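Local structure of geobacter metallireducens SMUG1 (Geobacter metallireducens, 5H9I) at residues A[209-214]-A[231-236]; A[51-56]-A[179-184]. The protein belongs to the SMUG1 branch of the uracil-DNA glycosylase superfamily and, in this crystal, holds xanthine in a pocket beside a parallel beta sheet. One frame throughout, in Å; residues are numbered along the deposited sequence.

Contact 1: A[209-214]-A[231-236]; sequences GRIIHP and RQLAEL. With XAN (xanthine), chain B.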
# COMPACT_ATOMS: atom_id res chain seq x y z
N GLY A 209 -15.40 -2.67 -2.34
CA GLY A 209 -15.31 -3.49 -3.51
C GLY A 209 -13.86 -3.90 -3.76
O GLY A 209 -12.97 -3.80 -2.88
N ARG A 210 -13.65 -4.53 -4.90
CA ARG A 210 -12.41 -5.18 -5.25
C ARG A 210 -12.10 -4.89 -6.70
O ARG A 210 -12.97 -4.88 -7.48
CB ARG A 210 -12.54 -6.72 -5.08
CG ARG A 210 -11.30 -7.52 -5.54
CD ARG A 210 -11.35 -9.06 -5.57
NE ARG A 210 -12.27 -9.70 -6.55
CZ ARG A 210 -12.06 -10.05 -7.85
NH1 ARG A 210 -13.06 -10.64 -8.48
NH2 ARG A 210 -10.91 -9.87 -8.56
N ILE A 211 -10.83 -4.69 -7.02
CA ILE A 211 -10.37 -4.89 -8.35
C ILE A 211 -9.31 -6.02 -8.40
O ILE A 211 -8.63 -6.33 -7.40
CB ILE A 211 -9.77 -3.63 -8.99
CG1 ILE A 211 -8.56 -3.13 -8.26
CG2 ILE A 211 -10.91 -2.59 -9.26
CD1 ILE A 211 -7.79 -2.04 -9.03
N ILE A 212 -9.17 -6.59 -9.59
CA ILE A 212 -8.13 -7.60 -9.81
C ILE A 212 -6.77 -6.99 -9.40
O ILE A 212 -6.46 -5.84 -9.75
CB ILE A 212 -8.18 -8.04 -11.29
CG1 ILE A 212 -7.17 -9.07 -11.57
CG2 ILE A 212 -8.16 -6.87 -12.20
CD1 ILE A 212 -7.47 -9.70 -12.99
N HIS A 213 -5.93 -7.83 -8.82
CA HIS A 213 -4.57 -7.41 -8.53
C HIS A 213 -3.72 -7.46 -9.80
O HIS A 213 -3.88 -8.36 -10.63
CB HIS A 213 -4.00 -8.34 -7.48
CG HIS A 213 -2.73 -7.87 -6.89
ND1 HIS A 213 -1.55 -7.91 -7.59
CD2 HIS A 213 -2.47 -7.30 -5.70
CE1 HIS A 213 -0.60 -7.40 -6.82
NE2 HIS A 213 -1.13 -7.08 -5.67
N PRO A 214 -2.84 -6.50 -9.98
CA PRO A 214 -2.07 -6.37 -11.24
C PRO A 214 -0.91 -7.36 -11.40
O PRO A 214 -0.31 -7.26 -12.47
CB PRO A 214 -1.60 -4.88 -11.21
CG PRO A 214 -1.47 -4.56 -9.76
CD PRO A 214 -2.67 -5.25 -9.15
N ARG A 231 -13.58 -2.40 -16.11
CA ARG A 231 -14.86 -3.03 -15.95
C ARG A 231 -15.38 -3.21 -14.54
O ARG A 231 -16.51 -2.88 -14.20
CB ARG A 231 -14.91 -4.43 -16.68
CG ARG A 231 -16.13 -5.29 -16.31
CD ARG A 231 -16.31 -6.55 -17.18
NE ARG A 231 -15.23 -7.51 -16.96
CZ ARG A 231 -15.04 -8.18 -15.83
NH1 ARG A 231 -15.89 -8.05 -14.81
NH2 ARG A 231 -14.03 -9.04 -15.75
N GLN A 232 -14.51 -3.67 -13.59
CA GLN A 232 -14.85 -3.82 -12.28
C GLN A 232 -15.23 -2.52 -11.62
O GLN A 232 -16.14 -2.39 -10.83
CB GLN A 232 -13.74 -4.49 -11.46
CG GLN A 232 -13.55 -5.95 -11.92
CD GLN A 232 -12.34 -6.58 -11.26
OE1 GLN A 232 -11.29 -6.02 -11.32
NE2 GLN A 232 -12.49 -7.68 -10.54
N LEU A 233 -14.42 -1.48 -11.89
CA LEU A 233 -14.81 -0.17 -11.39
C LEU A 233 -16.14 0.36 -11.84
O LEU A 233 -16.84 0.95 -11.08
CB LEU A 233 -13.68 0.83 -11.72
CG LEU A 233 -12.31 0.61 -10.99
CD1 LEU A 233 -11.18 1.31 -11.71
CD2 LEU A 233 -12.38 0.92 -9.51
N ALA A 234 -16.42 0.17 -13.10
CA ALA A 234 -17.70 0.58 -13.63
C ALA A 234 -18.83 -0.16 -12.96
O ALA A 234 -19.85 0.45 -12.60
CB ALA A 234 -17.67 0.35 -15.13
N GLU A 235 -18.65 -1.45 -12.71
CA GLU A 235 -19.66 -2.23 -11.99
C GLU A 235 -19.85 -1.79 -10.58
O GLU A 235 -20.95 -1.84 -10.09
CB GLU A 235 -19.31 -3.72 -11.91
CG GLU A 235 -19.18 -4.43 -13.18
CD GLU A 235 -18.55 -5.80 -12.94
OE1 GLU A 235 -18.37 -6.24 -11.76
OE2 GLU A 235 -18.20 -6.42 -13.96
N LEU A 236 -18.84 -1.21 -9.93
CA LEU A 236 -18.89 -0.58 -8.67
C LEU A 236 -19.46 0.85 -8.65
O LEU A 236 -19.54 1.49 -7.60
CB LEU A 236 -17.49 -0.50 -7.98
CG LEU A 236 -16.94 -1.59 -7.07
CD1 LEU A 236 -17.04 -2.92 -7.77
CD2 LEU A 236 -15.48 -1.33 -6.77
N9 XAN B . 3.04 -4.64 -5.20
C4 XAN B . 2.49 -4.00 -4.21
N3 XAN B . 2.72 -2.84 -3.60
C2 XAN B . 2.00 -2.47 -2.64
O2 XAN B . 2.26 -1.45 -2.08
N1 XAN B . 0.93 -3.17 -2.23
C6 XAN B . 0.58 -4.31 -2.75
O6 XAN B . -0.37 -4.99 -2.34
C5 XAN B . 1.39 -4.80 -3.77
N7 XAN B . 1.34 -5.90 -4.52
C8 XAN B . 2.34 -5.80 -5.38
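Strand 209-211, an outermost strand of the parallel sheet, and helix 231-235 run nearly antiparallel at 165°, their axes 8.2 Å apart at closest approach, with Ile-211 beside Gln-232 and Gly-209 beside Leu-236. Gln-232 has the largest share of the contact. Its CB points at the strand and its CG lies anti to the carbonyl carbon, from where the extended chain carries the amide to the strand's end. There OE1 accepts the backbone N-H of Ile-212 at 2.8 Å, a nearly straight bond (162° at the hydrogen) with the donor a little off the carbonyl plane. The same oxygen lies 3.3 Å from CA of Ile-211 and touches CG2 of Ile-212. A glutamine suits this place because it spans the gap and brings a neutral acceptor to an N-H just past the strand. Its NE2 sits over one face of the Arg-210 guanidinium, 3.3 Å from NH2; both are donors, so they do not bond, and the two planes are turned 73° apart. On the buried side CG2 of Ile-211 packs against CD2 of Leu-233 at 3.8 Å, both side chains also touching Ile-187 of the neighbouring strand. Glycine suits position 209 because CD2 of Leu-236 comes to 3.9 Å from CA of Gly-209, in the place a CB would take. In the residue after Ile-212, NE2 of His-213 donates to N7 of xanthine at 3.0 Å. One neutral side-chain carbonyl satisfies the backbone N-H where the strand gives way to the segment carrying the pocket histidine, consistent with a fixed path there.

Contact 2: A[51-56]-A[179-184]; sequences PPKEVL and VLLRPR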
# COMPACT_ATOMS: atom_id res chain seq x y z
N PRO A 51 -7.26 15.44 2.20
CA PRO A 51 -8.64 15.16 2.16
C PRO A 51 -9.48 16.22 1.54
O PRO A 51 -9.01 17.39 1.50
CB PRO A 51 -8.99 15.00 3.62
CG PRO A 51 -8.04 15.90 4.34
CD PRO A 51 -6.79 15.74 3.54
N PRO A 52 -10.66 15.86 1.10
CA PRO A 52 -11.34 14.58 1.09
C PRO A 52 -10.97 13.89 -0.21
O PRO A 52 -10.63 14.54 -1.20
CB PRO A 52 -12.81 14.91 1.18
CG PRO A 52 -12.84 16.20 0.43
CD PRO A 52 -11.61 16.94 0.67
N LYS A 53 -11.17 12.58 -0.21
CA LYS A 53 -11.12 11.77 -1.45
C LYS A 53 -12.47 11.11 -1.63
O LYS A 53 -13.19 10.89 -0.70
CB LYS A 53 -10.06 10.64 -1.31
CG LYS A 53 -8.69 11.14 -0.94
CD LYS A 53 -8.09 12.13 -1.87
CE LYS A 53 -6.62 12.29 -1.64
NZ LYS A 53 -6.01 13.53 -2.18
N GLU A 54 -12.81 10.80 -2.88
CA GLU A 54 -14.00 10.02 -3.14
C GLU A 54 -13.77 8.52 -3.04
O GLU A 54 -14.68 7.72 -2.63
CB GLU A 54 -14.55 10.36 -4.52
CG GLU A 54 -15.04 11.78 -4.64
CD GLU A 54 -15.64 12.05 -6.03
OE1 GLU A 54 -15.89 13.27 -6.24
OE2 GLU A 54 -15.81 11.08 -6.90
N VAL A 55 -12.57 8.05 -3.38
CA VAL A 55 -12.25 6.65 -3.50
C VAL A 55 -10.89 6.38 -2.94
O VAL A 55 -9.94 7.08 -3.31
CB VAL A 55 -12.31 6.15 -4.93
CG1 VAL A 55 -11.93 4.72 -5.13
CG2 VAL A 55 -13.68 6.48 -5.59
N LEU A 56 -10.76 5.35 -2.13
CA LEU A 56 -9.49 4.85 -1.57
C LEU A 56 -9.15 3.48 -2.07
O LEU A 56 -9.97 2.58 -1.83
CB LEU A 56 -9.55 4.83 -0.07
CG LEU A 56 -8.34 4.31 0.65
CD1 LEU A 56 -7.13 5.15 0.40
CD2 LEU A 56 -8.58 4.22 2.14
N VAL A 179 -11.87 7.77 8.15
CA VAL A 179 -12.49 8.91 8.83
C VAL A 179 -11.85 10.23 8.35
O VAL A 179 -12.57 11.21 8.18
CB VAL A 179 -12.36 8.78 10.35
CG1 VAL A 179 -12.73 10.11 11.09
CG2 VAL A 179 -13.24 7.59 10.80
N LEU A 180 -10.51 10.22 8.10
CA LEU A 180 -9.92 11.50 7.60
C LEU A 180 -10.29 11.84 6.16
O LEU A 180 -10.63 12.99 5.82
CB LEU A 180 -8.47 11.34 7.71
CG LEU A 180 -7.58 12.56 7.18
CD1 LEU A 180 -7.75 13.71 8.13
CD2 LEU A 180 -6.16 12.17 6.97
N LEU A 181 -10.17 10.85 5.24
CA LEU A 181 -10.32 11.11 3.82
C LEU A 181 -11.74 11.14 3.38
O LEU A 181 -12.07 11.69 2.36
CB LEU A 181 -9.50 10.08 2.99
CG LEU A 181 -8.01 10.08 3.29
CD1 LEU A 181 -7.44 9.04 2.34
CD2 LEU A 181 -7.28 11.39 3.05
N ARG A 182 -12.59 10.47 4.13
CA ARG A 182 -14.02 10.44 3.84
C ARG A 182 -14.43 9.88 2.47
O ARG A 182 -15.28 10.43 1.85
CB ARG A 182 -14.64 11.82 4.07
CG ARG A 182 -14.34 12.38 5.47
CD ARG A 182 -15.11 13.67 5.78
NE ARG A 182 -14.63 14.82 5.04
CZ ARG A 182 -13.55 15.55 5.36
NH1 ARG A 182 -12.82 15.26 6.42
NH2 ARG A 182 -13.20 16.58 4.61
N PRO A 183 -13.87 8.76 2.04
CA PRO A 183 -14.27 8.28 0.76
C PRO A 183 -15.69 7.69 0.76
O PRO A 183 -16.13 7.24 1.83
CB PRO A 183 -13.27 7.12 0.51
CG PRO A 183 -12.92 6.68 1.92
CD PRO A 183 -12.90 7.91 2.77
N ARG A 184 -16.31 7.66 -0.40
CA ARG A 184 -17.55 6.96 -0.64
C ARG A 184 -17.31 5.45 -0.86
O ARG A 184 -18.12 4.71 -0.51
CB ARG A 184 -18.22 7.64 -1.84
CG ARG A 184 -19.50 7.06 -2.40
CD ARG A 184 -19.97 7.79 -3.67
NE ARG A 184 -19.12 7.64 -4.87
CZ ARG A 184 -19.14 6.62 -5.72
NH1 ARG A 184 -19.96 5.59 -5.57
NH2 ARG A 184 -18.32 6.64 -6.74
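Two segments of the chain enter the parallel sheet of this UDG-like alpha/beta fold side by side: 51-56 leads into strand 55-59, while the segment 179-184 leaves helix 160-181 for the adjacent strand 185-189. Two backbone bonds join them, Lys-53 N to Leu-181 O at 2.9 Å and Arg-184 N to Glu-54 O at 2.8 Å, the second more bent at 136°. Between them CA of Pro-183 makes a C-H...O contact of 3.2 Å with Lys-53 O. Arg-182 turns the chain out of the helix with positive phi (59°). Pro-183 follows, and its compact apolar ring packs by CG on CB of Leu-56, which suits a buried place beside the strand. Leu-181 fills the middle: CD2 meets CB of Pro-51 at 4.0 Å, while CD1 reaches CG of Lys-53, the two side chains lying side by side and pointing the same way. The aliphatic part of Lys-53 serves as packing surface, and NZ goes on to the carbonyl oxygens of Phe-48, Ser-50 and Phe-132, which suits a long chain with a buried ammonium. Pro-52 follows a cis peptide bond, and its CB lies 3.8 Å from NH2 of Arg-182.

Overall arrangement
Both contacts reach the same four-stranded parallel sheet, with centres 18 Å apart and nearest atoms about 5 Å apart, without touching. Contact 2 joins the starts of the two inner strands 55-59 and 185-189; contact 1 covers the end of outer strand 207-211, which pairs with 185-189. The chain after Arg-184 thus connects them: Gly-209 and Ile-211 bond through their backbones to strand 185-189 and the residues just past it. Contact 1 reaches the xanthine pocket directly through His-213, whereas in contact 2 the side chain of Leu-56 stays about 12 Å from xanthine. Pentanoic acid lies about 9 Å from the side chains of both Leu-233 and Glu-54.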